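Local coordinates for insecticidal crystal protein Cry7Cal (Bacillus thuringiensis, PDB 5ZI1) that is toxic to locusts and probably acts, like other three-domain delta endotoxins, by binding receptors in the insect gut and permeabilising the membrane, at residues G38-V43 against E91-A96; E98-N103 against E159-E164; E265-D270 against P308-A313; R304-N309 against T368-V373. One frame throughout, in Å; residues are numbered along the deposited sequence.

How the interactions relate
From the N terminus, interaction 1 closes a loop by joining helix 33-47 to helix 73-101. Interaction 2 starts near the end of that same long helix and joins it to helix 141-165, so the two follow in series, their centres about 13 Å apart, and tie three helices of the N-terminal domain together. The chain then enters the next domain. There, interaction 3 binds the loop 265-270 to the turn and strand start at 308-313, and interaction 4 opens on 304-309 before interaction 3 has closed, so these two cross and share Pro308 and Asn309. Interaction 4 links two different beta sheets. Its centre lies about 58 Å from that of interaction 1.

Interaction 1: residues G38-V43 against E91-A96; sequences GLFTEV and EGYTSA
Tyr93 presents the edge of its ring to a face of the Phe40 ring in an offset edge-to-face pair, the centroids 5.6 Å apart and the planes at 65°. Between the two rings the nearest atoms are Tyr93 CE2 and Phe40 CE2, 3.8 Å apart. The tyrosine leaves its helix across the contact rather than straight at it, and with CG anti to the backbone N, chi1 169° carries the ring over to the phenylalanine of the neighbouring helix, which it meets edge-on. A tyrosine suits this buried place because its hydroxyl does not go unserved: OH is hydrogen-bonded to Asn157 of helix 141-165, while the ring also packs on Val113 and Phe117 of helix 107-127.

One residue on, Thr94 points directly at helix 33-47. Its methyl carbon CG2 presses on the root of the phenylalanine, only 3.3 Å from Phe40 CB and 3.5 Å from Phe40 CG, a tight fit that a small beta-branched residue allows. The hydroxyl is turned back to its own helix, where Thr94 OG1 donates to Glu91 O at 2.9 Å. That carbonyl also takes the routine helical bond from Ser95 N, so the polar branch is satisfied and the apolar branch is left for packing. Phe40 in addition meets Phe153. This close meeting of aromatic and small side chains joins helices 33-47 and 73-101 in the helical bundle of the delta endotoxin N-terminal domain, the part generally associated with pore formation.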
# COMPACT_ATOMS: atom_id res chain seq x y z
N GLY A 38 -7.02 -22.00 10.27
CA GLY A 38 -7.72 -20.80 10.71
C GLY A 38 -7.68 -19.69 9.68
O GLY A 38 -8.66 -18.97 9.49
N LEU A 39 -6.54 -19.55 8.99
CA LEU A 39 -6.46 -18.55 7.92
C LEU A 39 -7.43 -18.88 6.79
O LEU A 39 -8.15 -18.00 6.30
CB LEU A 39 -5.03 -18.46 7.39
CG LEU A 39 -4.91 -17.45 6.25
CD1 LEU A 39 -5.33 -16.09 6.75
CD2 LEU A 39 -3.52 -17.38 5.67
N PHE A 40 -7.49 -20.15 6.38
CA PHE A 40 -8.40 -20.53 5.31
C PHE A 40 -9.85 -20.23 5.69
O PHE A 40 -10.56 -19.54 4.96
CB PHE A 40 -8.23 -22.01 4.98
CG PHE A 40 -7.21 -22.29 3.89
CD1 PHE A 40 -7.47 -21.95 2.57
CD2 PHE A 40 -6.02 -22.95 4.20
CE1 PHE A 40 -6.54 -22.23 1.58
CE2 PHE A 40 -5.08 -23.24 3.21
CZ PHE A 40 -5.34 -22.88 1.90
N THR A 41 -10.30 -20.74 6.84
CA THR A 41 -11.68 -20.50 7.28
C THR A 41 -11.97 -19.01 7.41
O THR A 41 -13.03 -18.54 6.97
CB THR A 41 -11.95 -21.20 8.60
OG1 THR A 41 -11.04 -20.69 9.59
CG2 THR A 41 -11.78 -22.71 8.47
N GLU A 42 -11.04 -18.26 7.99
CA GLU A 42 -11.15 -16.80 8.03
C GLU A 42 -11.31 -16.22 6.63
O GLU A 42 -12.20 -15.39 6.38
CB GLU A 42 -9.90 -16.23 8.70
CG GLU A 42 -10.07 -14.96 9.50
CD GLU A 42 -8.91 -14.75 10.49
OE1 GLU A 42 -7.95 -15.57 10.51
OE2 GLU A 42 -8.96 -13.78 11.26
N VAL A 43 -10.46 -16.66 5.70
CA VAL A 43 -10.39 -16.07 4.37
C VAL A 43 -11.62 -16.44 3.55
O VAL A 43 -12.13 -15.62 2.76
CB VAL A 43 -9.09 -16.50 3.66
CG1 VAL A 43 -9.21 -16.41 2.15
CG2 VAL A 43 -7.94 -15.63 4.13
N GLU A 91 -13.17 -25.10 0.26
CA GLU A 91 -13.89 -25.68 1.39
C GLU A 91 -13.52 -27.14 1.56
O GLU A 91 -13.13 -27.58 2.65
CB GLU A 91 -15.40 -25.55 1.21
CG GLU A 91 -15.95 -24.15 1.33
CD GLU A 91 -17.46 -24.06 0.99
OE1 GLU A 91 -18.11 -25.12 0.81
OE2 GLU A 91 -17.98 -22.92 0.90
N GLY A 92 -13.60 -27.91 0.47
CA GLY A 92 -13.24 -29.32 0.52
C GLY A 92 -11.78 -29.55 0.87
O GLY A 92 -11.45 -30.55 1.51
N TYR A 93 -10.90 -28.64 0.46
CA TYR A 93 -9.49 -28.81 0.80
C TYR A 93 -9.25 -28.55 2.29
O TYR A 93 -8.61 -29.36 2.97
CB TYR A 93 -8.60 -27.92 -0.08
CG TYR A 93 -7.17 -27.86 0.42
CD1 TYR A 93 -6.27 -28.89 0.14
CD2 TYR A 93 -6.74 -26.81 1.21
CE1 TYR A 93 -4.95 -28.84 0.63
CE2 TYR A 93 -5.45 -26.74 1.68
CZ TYR A 93 -4.56 -27.75 1.40
OH TYR A 93 -3.27 -27.64 1.92
N THR A 94 -9.75 -27.42 2.81
CA THR A 94 -9.56 -27.12 4.23
C THR A 94 -10.15 -28.22 5.10
O THR A 94 -9.54 -28.66 6.08
CB THR A 94 -10.19 -25.78 4.60
OG1 THR A 94 -11.61 -25.87 4.44
CG2 THR A 94 -9.70 -24.69 3.69
N SER A 95 -11.33 -28.71 4.72
CA SER A 95 -11.94 -29.82 5.43
C SER A 95 -11.05 -31.06 5.43
O SER A 95 -10.92 -31.74 6.45
CB SER A 95 -13.31 -30.12 4.83
OG SER A 95 -13.92 -31.23 5.46
N ALA A 96 -10.40 -31.37 4.29
CA ALA A 96 -9.49 -32.51 4.27
C ALA A 96 -8.19 -32.20 4.97
O ALA A 96 -7.60 -33.09 5.60
CB ALA A 96 -9.19 -32.97 2.83

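Interaction 2: residues E98-N103 against E159-E164; sequences EAWQNN and ELFGAE
The indole of Trp100 and the ring of Phe161 are turned steeply against each other, their planes 60° apart, with the edge of the six-membered part of the indole directed at a face of the phenylalanine. This offset edge-to-face pair has its centroids 5.9 Å apart. The indole's far corner makes the touch, Trp100 CH2 lying 4.1 Å from Phe161 CB and slightly farther from CD1. Trp100 reaches across because its CG is anti to the backbone N (chi1 159°), which swings the long bicycle out toward helix 141-165. The far face of the Phe161 ring is backed by its own neighbour, with Leu160 CB 3.7 Å above the plane and over the centre, while the indole comes in from the other side, offset.

Glu164, one turn farther along, meets the indole at about a right angle, and the carboxylate plane stands 88° from the ring. Only its aliphatic root is used: Glu164 CB is 4.0 Å from Trp100 CZ2, while the acid end forms a salt bridge with Arg104. A glutamate thus suits the border of the contact, greasy at its base and charged toward solvent. Trp100 has further neighbours in Trp165, edge-to-face, and in Val113 of helix 107-127, where a large flat side chain can fill the junction of several helices. Near the end of helix 73-101, these rings make an aromatic cluster of the kind that packs the alpha-helical bundle of the delta endotoxin N-terminal domain.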
# COMPACT_ATOMS: atom_id res chain seq x y z
N GLU A 98 -8.04 -30.44 7.59
CA GLU A 98 -8.35 -30.55 9.01
C GLU A 98 -8.43 -32.00 9.44
O GLU A 98 -7.89 -32.37 10.49
CB GLU A 98 -9.66 -29.82 9.31
CG GLU A 98 -9.85 -29.50 10.77
CD GLU A 98 -10.95 -28.47 10.99
OE1 GLU A 98 -11.08 -27.99 12.13
OE2 GLU A 98 -11.67 -28.14 10.00
N ALA A 99 -9.09 -32.85 8.65
CA ALA A 99 -9.17 -34.27 8.97
C ALA A 99 -7.79 -34.90 9.06
O ALA A 99 -7.55 -35.77 9.90
CB ALA A 99 -10.02 -35.01 7.93
N TRP A 100 -6.87 -34.48 8.20
CA TRP A 100 -5.53 -35.06 8.24
C TRP A 100 -4.75 -34.55 9.44
O TRP A 100 -4.06 -35.32 10.13
CB TRP A 100 -4.78 -34.76 6.94
CG TRP A 100 -3.28 -34.90 7.11
CD1 TRP A 100 -2.57 -36.05 7.22
CD2 TRP A 100 -2.33 -33.83 7.22
NE1 TRP A 100 -1.23 -35.77 7.38
CE2 TRP A 100 -1.06 -34.41 7.39
CE3 TRP A 100 -2.43 -32.44 7.18
CZ2 TRP A 100 0.09 -33.65 7.53
CZ3 TRP A 100 -1.28 -31.68 7.32
CH2 TRP A 100 -0.04 -32.29 7.49
N GLN A 101 -4.85 -33.25 9.71
CA GLN A 101 -4.13 -32.65 10.82
C GLN A 101 -4.51 -33.30 12.16
O GLN A 101 -3.66 -33.45 13.04
CB GLN A 101 -4.40 -31.15 10.83
CG GLN A 101 -4.33 -30.49 12.18
CD GLN A 101 -2.92 -30.12 12.56
OE1 GLN A 101 -1.95 -30.79 12.17
NE2 GLN A 101 -2.79 -29.02 13.31
N ASN A 102 -5.76 -33.73 12.30
CA ASN A 102 -6.22 -34.35 13.53
C ASN A 102 -6.06 -35.87 13.54
O ASN A 102 -6.57 -36.53 14.45
CB ASN A 102 -7.68 -33.96 13.76
CG ASN A 102 -7.85 -32.47 14.00
OD1 ASN A 102 -7.00 -31.84 14.64
ND2 ASN A 102 -8.92 -31.90 13.46
N ASN A 103 -5.35 -36.44 12.57
CA ASN A 103 -5.15 -37.89 12.55
C ASN A 103 -4.02 -38.21 11.58
O ASN A 103 -4.18 -39.07 10.70
CB ASN A 103 -6.45 -38.59 12.14
CG ASN A 103 -6.38 -40.10 12.31
OD1 ASN A 103 -5.38 -40.64 12.80
ND2 ASN A 103 -7.43 -40.80 11.87
N GLU A 159 4.71 -26.93 -0.14
CA GLU A 159 6.02 -26.90 0.49
C GLU A 159 5.92 -27.12 1.99
O GLU A 159 6.83 -27.70 2.59
CB GLU A 159 6.76 -25.59 0.19
CG GLU A 159 8.11 -25.53 0.93
CD GLU A 159 9.26 -25.99 0.02
OE1 GLU A 159 9.03 -26.14 -1.20
OE2 GLU A 159 10.39 -26.26 0.52
N LEU A 160 4.82 -26.68 2.60
CA LEU A 160 4.70 -26.86 4.04
C LEU A 160 4.38 -28.30 4.40
O LEU A 160 4.97 -28.86 5.33
CB LEU A 160 3.62 -25.94 4.61
CG LEU A 160 3.86 -24.43 4.59
CD1 LEU A 160 2.54 -23.74 4.90
CD2 LEU A 160 4.92 -24.05 5.59
N PHE A 161 3.44 -28.92 3.68
CA PHE A 161 2.88 -30.18 4.12
C PHE A 161 3.08 -31.32 3.12
O PHE A 161 2.79 -32.47 3.48
CB PHE A 161 1.38 -30.03 4.42
CG PHE A 161 1.03 -28.77 5.23
CD1 PHE A 161 1.56 -28.56 6.50
CD2 PHE A 161 0.12 -27.84 4.72
CE1 PHE A 161 1.21 -27.43 7.23
CE2 PHE A 161 -0.23 -26.71 5.45
CZ PHE A 161 0.31 -26.50 6.70
N GLY A 162 3.57 -31.05 1.91
CA GLY A 162 3.67 -32.06 0.86
C GLY A 162 4.36 -33.36 1.24
O GLY A 162 3.77 -34.44 1.13
N ALA A 163 5.60 -33.26 1.71
CA ALA A 163 6.34 -34.45 2.11
C ALA A 163 5.58 -35.26 3.16
O ALA A 163 5.60 -36.50 3.13
CB ALA A 163 7.73 -34.07 2.64
N GLU A 164 4.88 -34.58 4.08
CA GLU A 164 4.11 -35.31 5.08
C GLU A 164 2.84 -35.91 4.52
O GLU A 164 2.28 -36.83 5.13
CB GLU A 164 3.79 -34.43 6.29
CG GLU A 164 4.82 -33.38 6.61
CD GLU A 164 4.48 -32.63 7.90
OE1 GLU A 164 4.40 -33.28 8.97
OE2 GLU A 164 4.27 -31.40 7.87

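Interaction 3: residues E265-D270 against P308-A313; sequences ETKYPD and PNDRFA
Tyr268 donates its phenolic hydroxyl to Asp310, with OH and OD2 2.8 Å apart. The oxygen is met on its syn side, 24° out of the carboxylate plane; ring and carboxylate have planes only 19° from parallel. Tyrosine suits this place because it can rest its ring in a buried setting and still carry a donor out to the turn. Beside it Lys267 reaches over in the same sense and gives a weak hydrogen bond from NZ to Asn309 OD1 at 2.9 Å. That amide oxygen also accepts from the backbone of the following residue, Asp310 N lying 2.7 Å from Asn309 OD1, while Asn309 ND2 bonds to Ser366. Together, the bonds to OD1 and to ND2 probably hold the amide in one orientation.

The turn so gripped joins strands 294-306 and 312-324 of the second, beta-prism domain of a delta endotoxin. In relatives, loops at this end of the domain take part in receptor recognition, and the same may hold here.

Lys267 NZ stays 4.1 Å from Asp310 OD2, beyond a salt bridge, yet its positive charge probably favours the ionised aspartate. Outward from the polar pairs, the lysine's methylene CG lies over the centre of the Tyr268 ring, 4.1 Å above its plane, so the long aliphatic chain and the phenol run together. Asp310 CB sits at the edge of the Phe312 ring, and both Tyr268 and Phe312 rest on Ile398.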
# COMPACT_ATOMS: atom_id res chain seq x y z
N GLU A 265 -25.58 24.64 -8.85
CA GLU A 265 -26.23 25.91 -9.10
C GLU A 265 -25.14 26.88 -9.54
O GLU A 265 -23.98 26.73 -9.16
CB GLU A 265 -26.97 26.43 -7.84
CG GLU A 265 -28.15 25.56 -7.46
CD GLU A 265 -28.72 25.88 -6.10
OE1 GLU A 265 -28.33 26.91 -5.51
OE2 GLU A 265 -29.55 25.09 -5.61
N THR A 266 -25.52 27.86 -10.36
CA THR A 266 -24.50 28.72 -10.96
C THR A 266 -23.64 29.40 -9.90
O THR A 266 -22.47 29.70 -10.16
CB THR A 266 -25.13 29.77 -11.87
OG1 THR A 266 -25.57 30.88 -11.09
CG2 THR A 266 -26.31 29.18 -12.62
N LYS A 267 -24.18 29.62 -8.70
CA LYS A 267 -23.41 30.28 -7.66
C LYS A 267 -22.55 29.28 -6.87
O LYS A 267 -21.48 29.64 -6.37
CB LYS A 267 -24.34 31.03 -6.72
CG LYS A 267 -23.65 31.91 -5.73
CD LYS A 267 -24.54 33.09 -5.35
CE LYS A 267 -24.38 33.42 -3.88
NZ LYS A 267 -25.38 34.44 -3.38
N TYR A 268 -23.02 28.05 -6.74
CA TYR A 268 -22.31 27.01 -6.00
C TYR A 268 -21.90 25.88 -6.95
O TYR A 268 -22.38 24.75 -6.82
CB TYR A 268 -23.19 26.51 -4.87
CG TYR A 268 -23.67 27.62 -3.96
CD1 TYR A 268 -22.79 28.27 -3.11
CD2 TYR A 268 -25.01 28.03 -3.95
CE1 TYR A 268 -23.20 29.29 -2.29
CE2 TYR A 268 -25.44 29.05 -3.12
CZ TYR A 268 -24.53 29.67 -2.29
OH TYR A 268 -24.93 30.69 -1.45
N PRO A 269 -21.03 26.15 -7.92
CA PRO A 269 -20.67 25.09 -8.87
C PRO A 269 -19.74 24.06 -8.24
O PRO A 269 -19.17 24.26 -7.17
CB PRO A 269 -19.97 25.85 -10.01
CG PRO A 269 -19.35 27.03 -9.32
CD PRO A 269 -20.24 27.37 -8.13
N ASP A 270 -19.65 22.91 -8.91
CA ASP A 270 -18.58 21.95 -8.61
C ASP A 270 -17.22 22.61 -8.79
O ASP A 270 -17.00 23.43 -9.69
CB ASP A 270 -18.68 20.73 -9.51
CG ASP A 270 -19.89 19.86 -9.21
OD1 ASP A 270 -20.56 20.12 -8.20
OD2 ASP A 270 -20.15 18.92 -9.99
N PRO A 308 -18.48 38.29 -0.66
CA PRO A 308 -19.00 38.62 -1.99
C PRO A 308 -20.51 38.82 -1.96
O PRO A 308 -21.08 39.55 -2.78
CB PRO A 308 -18.64 37.39 -2.84
CG PRO A 308 -18.52 36.29 -1.86
CD PRO A 308 -17.94 36.92 -0.62
N ASN A 309 -21.15 38.10 -1.04
CA ASN A 309 -22.58 38.18 -0.73
C ASN A 309 -22.79 37.36 0.53
O ASN A 309 -22.97 37.92 1.61
CB ASN A 309 -23.46 37.68 -1.87
CG ASN A 309 -22.80 36.56 -2.67
OD1 ASN A 309 -22.84 35.40 -2.26
ND2 ASN A 309 -22.30 36.88 -3.86
N ASP A 310 -22.72 36.03 0.41
CA ASP A 310 -22.40 35.25 1.60
C ASP A 310 -21.09 35.74 2.17
O ASP A 310 -20.31 36.44 1.51
CB ASP A 310 -22.24 33.77 1.26
CG ASP A 310 -23.34 33.24 0.37
OD1 ASP A 310 -24.53 33.42 0.68
OD2 ASP A 310 -22.98 32.60 -0.65
N ARG A 311 -20.81 35.35 3.42
CA ARG A 311 -19.53 35.65 4.05
C ARG A 311 -18.98 34.36 4.64
O ARG A 311 -19.74 33.57 5.20
CB ARG A 311 -19.68 36.78 5.11
CG ARG A 311 -18.75 36.70 6.33
CD ARG A 311 -18.84 38.00 7.21
NE ARG A 311 -18.12 39.12 6.56
CZ ARG A 311 -17.00 39.67 7.02
NH1 ARG A 311 -16.46 39.21 8.14
NH2 ARG A 311 -16.42 40.67 6.35
N PHE A 312 -17.68 34.13 4.46
CA PHE A 312 -17.08 32.83 4.77
C PHE A 312 -15.57 32.91 4.64
O PHE A 312 -15.05 33.68 3.83
CB PHE A 312 -17.59 31.73 3.83
CG PHE A 312 -17.43 32.07 2.40
CD1 PHE A 312 -16.24 31.78 1.73
CD2 PHE A 312 -18.46 32.71 1.71
CE1 PHE A 312 -16.08 32.11 0.40
CE2 PHE A 312 -18.31 33.03 0.37
CZ PHE A 312 -17.11 32.74 -0.29
N ALA A 313 -14.89 32.09 5.43
CA ALA A 313 -13.44 32.04 5.35
C ALA A 313 -13.00 31.12 4.21
O ALA A 313 -13.73 30.21 3.81
CB ALA A 313 -12.86 31.56 6.68

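Interaction 4: residues R304-N309 against T368-V373; sequences RVVEPN and TWYQAV
An aromatic ring wedged between two sheets makes this contact: Tyr370, on strand 369-382 of one antiparallel sheet, packs against Val306 and Pro308 at the end of strand 294-306 in another. No hydrogen bond passes directly between the segments, so they meet through side chains alone. The central feature is a CH-pi contact in which Val306 CG2 stands 3.8 Å from the centroid of the Tyr370 ring and 8° off its normal, almost exactly over the middle of the face. The other branch reaches the rim, with Val306 CG1 3.9 Å from Tyr370 CE1. A valine suits this place, since its two methyl groups can lie on a flat ring together, one over the middle and one toward the rim.

Tyr370 is steered there by its first torsion: CG lies anti to the carbonyl carbon (chi1 -68°), which sends the ring across toward the neighbouring sheet. Farther along, Pro308 meets it obliquely, with CG 3.9 Å from Tyr370 CE2; the rigid proline ring offers an apolar surface just where the chain leaves the strand. On the face opposite Val306 lies Thr368 CG2, near the rim.

A water probably lies between the tyrosine hydroxyl and Arg304, whose NH1, at the ring's edge near its plane, donates to it at 3.1 Å. Tyr370 OH is 2.5 Å from water 1, short enough to leave that position doubtful. Tyr370 also touches Ile314 on strand 312-324. Side chains of two sheets packing face to face are characteristic of the beta-prism of domain II in three-domain Cry toxins; here they close the prism near its loop-bearing end.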
# COMPACT_ATOMS: atom_id res chain seq x y z
N ARG A 304 -8.64 33.67 5.49
CA ARG A 304 -9.17 35.02 5.55
C ARG A 304 -10.64 34.96 5.19
O ARG A 304 -11.11 33.99 4.59
CB ARG A 304 -8.42 35.99 4.63
CG ARG A 304 -8.72 35.79 3.16
CD ARG A 304 -7.88 36.73 2.31
NE ARG A 304 -7.95 36.37 0.90
CZ ARG A 304 -8.68 37.00 -0.01
NH1 ARG A 304 -8.69 36.57 -1.26
NH2 ARG A 304 -9.41 38.06 0.33
N VAL A 305 -11.37 36.01 5.58
CA VAL A 305 -12.81 36.14 5.40
C VAL A 305 -13.08 37.00 4.18
O VAL A 305 -12.46 38.05 3.99
CB VAL A 305 -13.46 36.76 6.65
CG1 VAL A 305 -14.97 36.83 6.50
CG2 VAL A 305 -13.09 35.97 7.90
N VAL A 306 -14.02 36.56 3.35
CA VAL A 306 -14.46 37.33 2.20
C VAL A 306 -15.97 37.44 2.27
O VAL A 306 -16.65 36.60 2.87
CB VAL A 306 -14.03 36.70 0.86
CG1 VAL A 306 -12.51 36.70 0.74
CG2 VAL A 306 -14.60 35.31 0.73
N GLU A 307 -16.50 38.49 1.65
CA GLU A 307 -17.93 38.80 1.69
C GLU A 307 -18.43 39.22 0.31
O GLU A 307 -18.78 40.38 0.08
CB GLU A 307 -18.21 39.88 2.74
CG GLU A 307 -19.67 40.08 3.08
CD GLU A 307 -19.88 40.69 4.47
OE1 GLU A 307 -20.92 40.42 5.09
OE2 GLU A 307 -19.01 41.45 4.94
N PRO A 308 -18.48 38.29 -0.66
CA PRO A 308 -19.00 38.62 -1.99
C PRO A 308 -20.51 38.82 -1.96
O PRO A 308 -21.08 39.55 -2.78
CB PRO A 308 -18.64 37.39 -2.84
CG PRO A 308 -18.52 36.29 -1.86
CD PRO A 308 -17.94 36.92 -0.62
N ASN A 309 -21.15 38.10 -1.04
CA ASN A 309 -22.58 38.18 -0.73
C ASN A 309 -22.79 37.36 0.53
O ASN A 309 -22.97 37.92 1.61
CB ASN A 309 -23.46 37.68 -1.87
CG ASN A 309 -22.80 36.56 -2.67
OD1 ASN A 309 -22.84 35.40 -2.26
ND2 ASN A 309 -22.30 36.88 -3.86
N THR A 368 -15.86 36.77 -8.60
CA THR A 368 -14.73 35.86 -8.62
C THR A 368 -15.20 34.52 -8.06
O THR A 368 -16.35 34.37 -7.65
CB THR A 368 -13.53 36.41 -7.84
OG1 THR A 368 -12.40 35.56 -8.05
CG2 THR A 368 -13.84 36.48 -6.35
N TRP A 369 -14.30 33.54 -8.05
CA TRP A 369 -14.65 32.15 -7.77
C TRP A 369 -13.85 31.69 -6.55
O TRP A 369 -12.64 31.48 -6.64
CB TRP A 369 -14.39 31.29 -9.00
CG TRP A 369 -15.01 29.93 -8.97
CD1 TRP A 369 -15.62 29.33 -7.91
CD2 TRP A 369 -15.06 28.99 -10.05
NE1 TRP A 369 -16.06 28.08 -8.27
CE2 TRP A 369 -15.72 27.84 -9.58
CE3 TRP A 369 -14.61 29.01 -11.38
CZ2 TRP A 369 -15.94 26.72 -10.38
CZ3 TRP A 369 -14.84 27.89 -12.18
CH2 TRP A 369 -15.50 26.77 -11.68
N TYR A 370 -14.53 31.58 -5.41
CA TYR A 370 -13.91 31.20 -4.14
C TYR A 370 -14.10 29.72 -3.86
O TYR A 370 -15.14 29.14 -4.18
CB TYR A 370 -14.50 32.01 -2.97
CG TYR A 370 -14.17 33.49 -2.99
CD1 TYR A 370 -12.86 33.92 -2.87
CD2 TYR A 370 -15.18 34.45 -3.11
CE1 TYR A 370 -12.55 35.27 -2.88
CE2 TYR A 370 -14.88 35.79 -3.13
CZ TYR A 370 -13.56 36.20 -3.01
OH TYR A 370 -13.25 37.54 -3.01
N GLN A 371 -13.09 29.11 -3.24
CA GLN A 371 -13.21 27.75 -2.73
C GLN A 371 -12.93 27.80 -1.24
O GLN A 371 -11.96 28.45 -0.81
CB GLN A 371 -12.25 26.79 -3.43
CG GLN A 371 -12.12 27.05 -4.90
CD GLN A 371 -13.28 26.52 -5.72
OE1 GLN A 371 -14.07 25.67 -5.27
NE2 GLN A 371 -13.38 26.99 -6.95
N ALA A 372 -13.76 27.14 -0.45
CA ALA A 372 -13.73 27.34 0.99
C ALA A 372 -13.76 26.00 1.72
O ALA A 372 -14.57 25.13 1.40
CB ALA A 372 -14.91 28.22 1.45
N VAL A 373 -12.86 25.85 2.69
CA VAL A 373 -12.94 24.78 3.68
C VAL A 373 -12.97 25.44 5.06
O VAL A 373 -11.93 25.58 5.72
CB VAL A 373 -11.76 23.81 3.55
CG1 VAL A 373 -11.87 22.72 4.60
CG2 VAL A 373 -11.71 23.20 2.11
O HOH W 1 -10.95 38.27 -2.51